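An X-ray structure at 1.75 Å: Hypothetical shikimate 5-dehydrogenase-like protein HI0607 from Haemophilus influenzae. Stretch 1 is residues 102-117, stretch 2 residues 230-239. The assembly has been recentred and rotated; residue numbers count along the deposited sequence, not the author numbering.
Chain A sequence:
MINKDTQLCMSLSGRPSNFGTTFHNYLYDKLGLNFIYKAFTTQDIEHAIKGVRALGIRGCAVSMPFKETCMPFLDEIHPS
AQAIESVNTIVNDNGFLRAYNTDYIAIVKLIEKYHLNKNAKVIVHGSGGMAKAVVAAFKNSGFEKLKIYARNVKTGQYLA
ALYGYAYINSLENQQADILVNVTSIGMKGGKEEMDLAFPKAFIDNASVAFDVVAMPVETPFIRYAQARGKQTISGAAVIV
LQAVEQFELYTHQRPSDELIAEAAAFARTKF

Stretch 1 (102-117) TDYIAIVKLIEKYHLN
Stretch 2 (230-239) KQTISGAAVI

Residues 102-113 form a regular α-helix, closed by Tyr114 N to Leu110 O (3.0 Å); Tyr114 is the first residue to leave helical angles (-87/6), and His115 turns the chain with positive phi and psi (49/47). The second stretch runs extended through Gln231-Ile233, then enters a helix at 235-239, where Ser234 OG caps Ala236 N at 3.2 Å. The two helix axes approach to 9.8 Å, their directions 126° apart, and the backbones come nearest at Ala106 and Val238 (CA-CA 6.1 Å), the small alanine side chain lying between them. No hydrogen bond links the stretches; the 468 Å² they bury is held mainly by apolar packing.

Tyr114 (chi1 -79°, m; chi2 -86°) covers the most surface. Ile233 (m, t) lies over one face of its ring, CG1 3.8 Å from the centroid and 6° off the normal, a CH-pi contact. Gln231 (t, t; chi3 -70°) points toward the first stretch and lays its amide against carbon: NE2 is 3.5 Å from Tyr114 CB and 3.3 Å from Leu116 CD2 (m, t), van der Waals contacts that give the amide no hydrogen-bond partner here.

Val238 (t) points sideways yet packs closely: its CG2 is 3.7 Å from Leu110 CD1, and its CG1 4.5 Å from Ala106 CB. Leu110 (m, t) bridges strand and helix, CD1 reaching Ile233 CG2 at 4.5 Å and CD2 reaching Ala237 CB at 4.2 Å.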

# COMPACT_ATOMS: atom_id res chain seq x y z
N THR A 102 -3.50 3.82 4.57
CA THR A 102 -2.38 4.51 3.96
C THR A 102 -1.86 3.87 2.68
O THR A 102 -1.12 4.51 1.94
CB THR A 102 -1.21 4.76 4.91
OG1 THR A 102 -0.71 3.52 5.42
CG2 THR A 102 -1.60 5.62 6.09
N ASP A 103 -2.25 2.64 2.37
CA ASP A 103 -1.99 2.14 1.03
C ASP A 103 -2.76 2.96 -0.02
O ASP A 103 -2.19 3.38 -1.02
CB ASP A 103 -2.38 0.68 0.92
CG ASP A 103 -1.38 -0.23 1.59
OD1 ASP A 103 -0.16 0.04 1.63
OD2 ASP A 103 -1.80 -1.32 2.04
N TYR A 104 -4.05 3.17 0.23
CA TYR A 104 -4.87 4.04 -0.61
C TYR A 104 -4.27 5.45 -0.69
O TYR A 104 -4.10 6.00 -1.77
CB TYR A 104 -6.31 4.04 -0.08
CG TYR A 104 -7.19 5.08 -0.73
CD1 TYR A 104 -7.84 4.82 -1.93
CD2 TYR A 104 -7.30 6.36 -0.18
CE1 TYR A 104 -8.58 5.81 -2.56
CE2 TYR A 104 -8.06 7.34 -0.80
CZ TYR A 104 -8.71 7.05 -1.98
OH TYR A 104 -9.44 8.05 -2.59
N ILE A 105 -3.94 6.04 0.46
CA ILE A 105 -3.36 7.38 0.48
C ILE A 105 -2.08 7.41 -0.34
O ILE A 105 -1.87 8.35 -1.12
CB ILE A 105 -3.16 7.89 1.92
CG1 ILE A 105 -4.50 7.98 2.66
CG2 ILE A 105 -2.52 9.27 1.97
CD1 ILE A 105 -4.35 8.19 4.14
N ALA A 106 -1.21 6.43 -0.16
CA ALA A 106 0.06 6.38 -0.89
C ALA A 106 -0.15 6.33 -2.40
O ALA A 106 0.58 7.00 -3.14
CB ALA A 106 0.93 5.20 -0.44
N ILE A 107 -1.15 5.59 -2.85
CA ILE A 107 -1.33 5.41 -4.28
C ILE A 107 -1.85 6.72 -4.88
O ILE A 107 -1.34 7.19 -5.90
CB ILE A 107 -2.21 4.21 -4.66
CG1 ILE A 107 -1.51 2.90 -4.28
CG2 ILE A 107 -2.38 4.25 -6.18
CD1 ILE A 107 -2.45 1.83 -3.85
N VAL A 108 -2.78 7.36 -4.18
CA VAL A 108 -3.28 8.68 -4.58
C VAL A 108 -2.12 9.68 -4.66
O VAL A 108 -2.02 10.46 -5.61
CB VAL A 108 -4.33 9.20 -3.59
CG1 VAL A 108 -4.67 10.68 -3.87
CG2 VAL A 108 -5.60 8.36 -3.62
N LYS A 109 -1.26 9.70 -3.64
CA LYS A 109 -0.07 10.53 -3.65
C LYS A 109 0.91 10.29 -4.78
O LYS A 109 1.46 11.25 -5.34
CB LYS A 109 0.66 10.52 -2.29
CG LYS A 109 -0.13 11.21 -1.17
CD LYS A 109 0.70 11.52 0.06
CE LYS A 109 0.07 12.54 1.02
NZ LYS A 109 -0.88 13.48 0.35
N LEU A 110 1.16 9.03 -5.13
CA LEU A 110 2.04 8.71 -6.24
C LEU A 110 1.46 9.07 -7.61
O LEU A 110 2.20 9.51 -8.51
CB LEU A 110 2.40 7.23 -6.18
CG LEU A 110 3.31 6.88 -5.01
CD1 LEU A 110 3.25 5.39 -4.74
CD2 LEU A 110 4.74 7.31 -5.32
N ILE A 111 0.15 8.95 -7.76
CA ILE A 111 -0.52 9.34 -9.00
C ILE A 111 -0.24 10.83 -9.20
O ILE A 111 0.14 11.27 -10.28
CB ILE A 111 -2.04 9.04 -8.94
CG1 ILE A 111 -2.25 7.53 -9.15
CG2 ILE A 111 -2.83 9.78 -10.00
CD1 ILE A 111 -3.66 7.04 -8.77
N GLU A 112 -0.43 11.59 -8.13
CA GLU A 112 -0.14 13.02 -8.17
C GLU A 112 1.35 13.32 -8.39
O GLU A 112 1.72 14.12 -9.25
CB GLU A 112 -0.62 13.68 -6.88
CG GLU A 112 -0.37 15.18 -6.90
CD GLU A 112 -1.08 15.91 -5.78
OE1 GLU A 112 -0.42 16.26 -4.79
OE2 GLU A 112 -2.31 16.14 -5.92
N LYS A 113 2.21 12.67 -7.61
CA LYS A 113 3.64 12.91 -7.70
C LYS A 113 4.19 12.74 -9.11
O LYS A 113 4.98 13.55 -9.59
CB LYS A 113 4.39 11.98 -6.76
CG LYS A 113 5.88 12.20 -6.83
CD LYS A 113 6.62 11.42 -5.75
CE LYS A 113 8.11 11.47 -6.01
NZ LYS A 113 8.81 11.10 -4.74
N TYR A 114 3.75 11.70 -9.79
CA TYR A 114 4.19 11.38 -11.14
C TYR A 114 3.36 12.10 -12.22
O TYR A 114 3.53 11.85 -13.42
CB TYR A 114 4.20 9.86 -11.32
CG TYR A 114 5.41 9.20 -10.69
CD1 TYR A 114 6.59 9.09 -11.41
CD2 TYR A 114 5.38 8.76 -9.38
CE1 TYR A 114 7.71 8.52 -10.85
CE2 TYR A 114 6.49 8.20 -8.80
CZ TYR A 114 7.65 8.08 -9.55
OH TYR A 114 8.78 7.52 -9.01
N HIS A 115 2.46 12.98 -11.79
CA HIS A 115 1.60 13.75 -12.70
C HIS A 115 0.93 12.86 -13.74
O HIS A 115 0.93 13.14 -14.95
CB HIS A 115 2.41 14.84 -13.38
CG HIS A 115 3.19 15.69 -12.42
ND1 HIS A 115 2.58 16.49 -11.48
CD2 HIS A 115 4.52 15.89 -12.30
CE1 HIS A 115 3.51 17.14 -10.80
NE2 HIS A 115 4.70 16.79 -11.27
N LEU A 116 0.35 11.76 -13.28
CA LEU A 116 -0.30 10.86 -14.23
C LEU A 116 -1.53 11.60 -14.74
O LEU A 116 -2.21 12.29 -13.99
CB LEU A 116 -0.73 9.54 -13.58
CG LEU A 116 0.47 8.79 -12.99
CD1 LEU A 116 0.06 7.40 -12.57
CD2 LEU A 116 1.66 8.69 -13.96
N ASN A 117 -1.80 11.40 -16.03
CA ASN A 117 -2.82 12.12 -16.80
C ASN A 117 -4.16 11.40 -16.66
O ASN A 117 -4.29 10.27 -17.15
CB ASN A 117 -2.33 12.04 -18.25
CG ASN A 117 -3.25 12.73 -19.24
OD1 ASN A 117 -2.92 12.78 -20.43
ND2 ASN A 117 -4.36 13.27 -18.77
N LYS A 230 10.48 3.97 -20.55
CA LYS A 230 9.16 4.34 -20.05
C LYS A 230 9.31 4.86 -18.61
O LYS A 230 10.32 4.60 -17.97
CB LYS A 230 8.24 3.12 -20.08
CG LYS A 230 8.16 2.37 -21.40
CD LYS A 230 7.80 3.31 -22.53
CE LYS A 230 7.42 2.65 -23.83
NZ LYS A 230 6.85 3.63 -24.80
N GLN A 231 8.32 5.60 -18.12
CA GLN A 231 8.28 6.02 -16.73
C GLN A 231 7.94 4.80 -15.88
O GLN A 231 7.10 4.01 -16.29
CB GLN A 231 7.20 7.08 -16.57
CG GLN A 231 7.05 7.62 -15.17
CD GLN A 231 6.06 8.76 -15.11
OE1 GLN A 231 6.33 9.85 -15.61
NE2 GLN A 231 4.90 8.52 -14.51
N THR A 232 8.63 4.62 -14.76
CA THR A 232 8.30 3.54 -13.84
C THR A 232 8.06 4.00 -12.40
O THR A 232 8.67 4.96 -11.93
CB THR A 232 9.38 2.47 -13.78
OG1 THR A 232 10.61 3.02 -13.29
CG2 THR A 232 9.69 1.88 -15.11
N ILE A 233 7.13 3.31 -11.76
CA ILE A 233 6.79 3.45 -10.34
C ILE A 233 6.88 2.06 -9.72
O ILE A 233 6.26 1.14 -10.24
CB ILE A 233 5.37 4.01 -10.17
CG1 ILE A 233 5.20 5.26 -11.03
CG2 ILE A 233 5.08 4.37 -8.69
CD1 ILE A 233 3.83 5.84 -10.94
N SER A 234 7.66 1.90 -8.65
CA SER A 234 7.99 0.59 -8.11
C SER A 234 7.27 0.40 -6.80
O SER A 234 6.88 1.38 -6.17
CB SER A 234 9.51 0.53 -7.90
OG SER A 234 9.79 -0.32 -6.81
N GLY A 235 7.07 -0.84 -6.38
CA GLY A 235 6.33 -1.14 -5.17
C GLY A 235 7.03 -0.68 -3.90
O GLY A 235 6.39 -0.48 -2.87
N ALA A 236 8.34 -0.52 -3.98
CA ALA A 236 9.11 -0.01 -2.85
C ALA A 236 8.64 1.39 -2.47
O ALA A 236 8.58 1.73 -1.29
CB ALA A 236 10.59 -0.03 -3.13
N ALA A 237 8.38 2.22 -3.47
CA ALA A 237 7.83 3.55 -3.20
C ALA A 237 6.51 3.49 -2.45
O ALA A 237 6.25 4.39 -1.65
CB ALA A 237 7.63 4.35 -4.48
N VAL A 238 5.65 2.52 -2.79
CA VAL A 238 4.39 2.33 -2.10
C VAL A 238 4.63 1.96 -0.64
O VAL A 238 4.05 2.56 0.26
CB VAL A 238 3.46 1.32 -2.79
CG1 VAL A 238 2.19 1.18 -2.00
CG2 VAL A 238 3.06 1.77 -4.19
N ILE A 239 5.49 0.97 -0.39
CA ILE A 239 5.68 0.51 0.98
C ILE A 239 6.24 1.62 1.85
O ILE A 239 5.83 1.80 3.00
CB ILE A 239 6.61 -0.71 1.04
CG1 ILE A 239 5.92 -1.90 0.39
CG2 ILE A 239 6.97 -1.08 2.46
CD1 ILE A 239 6.76 -3.14 0.37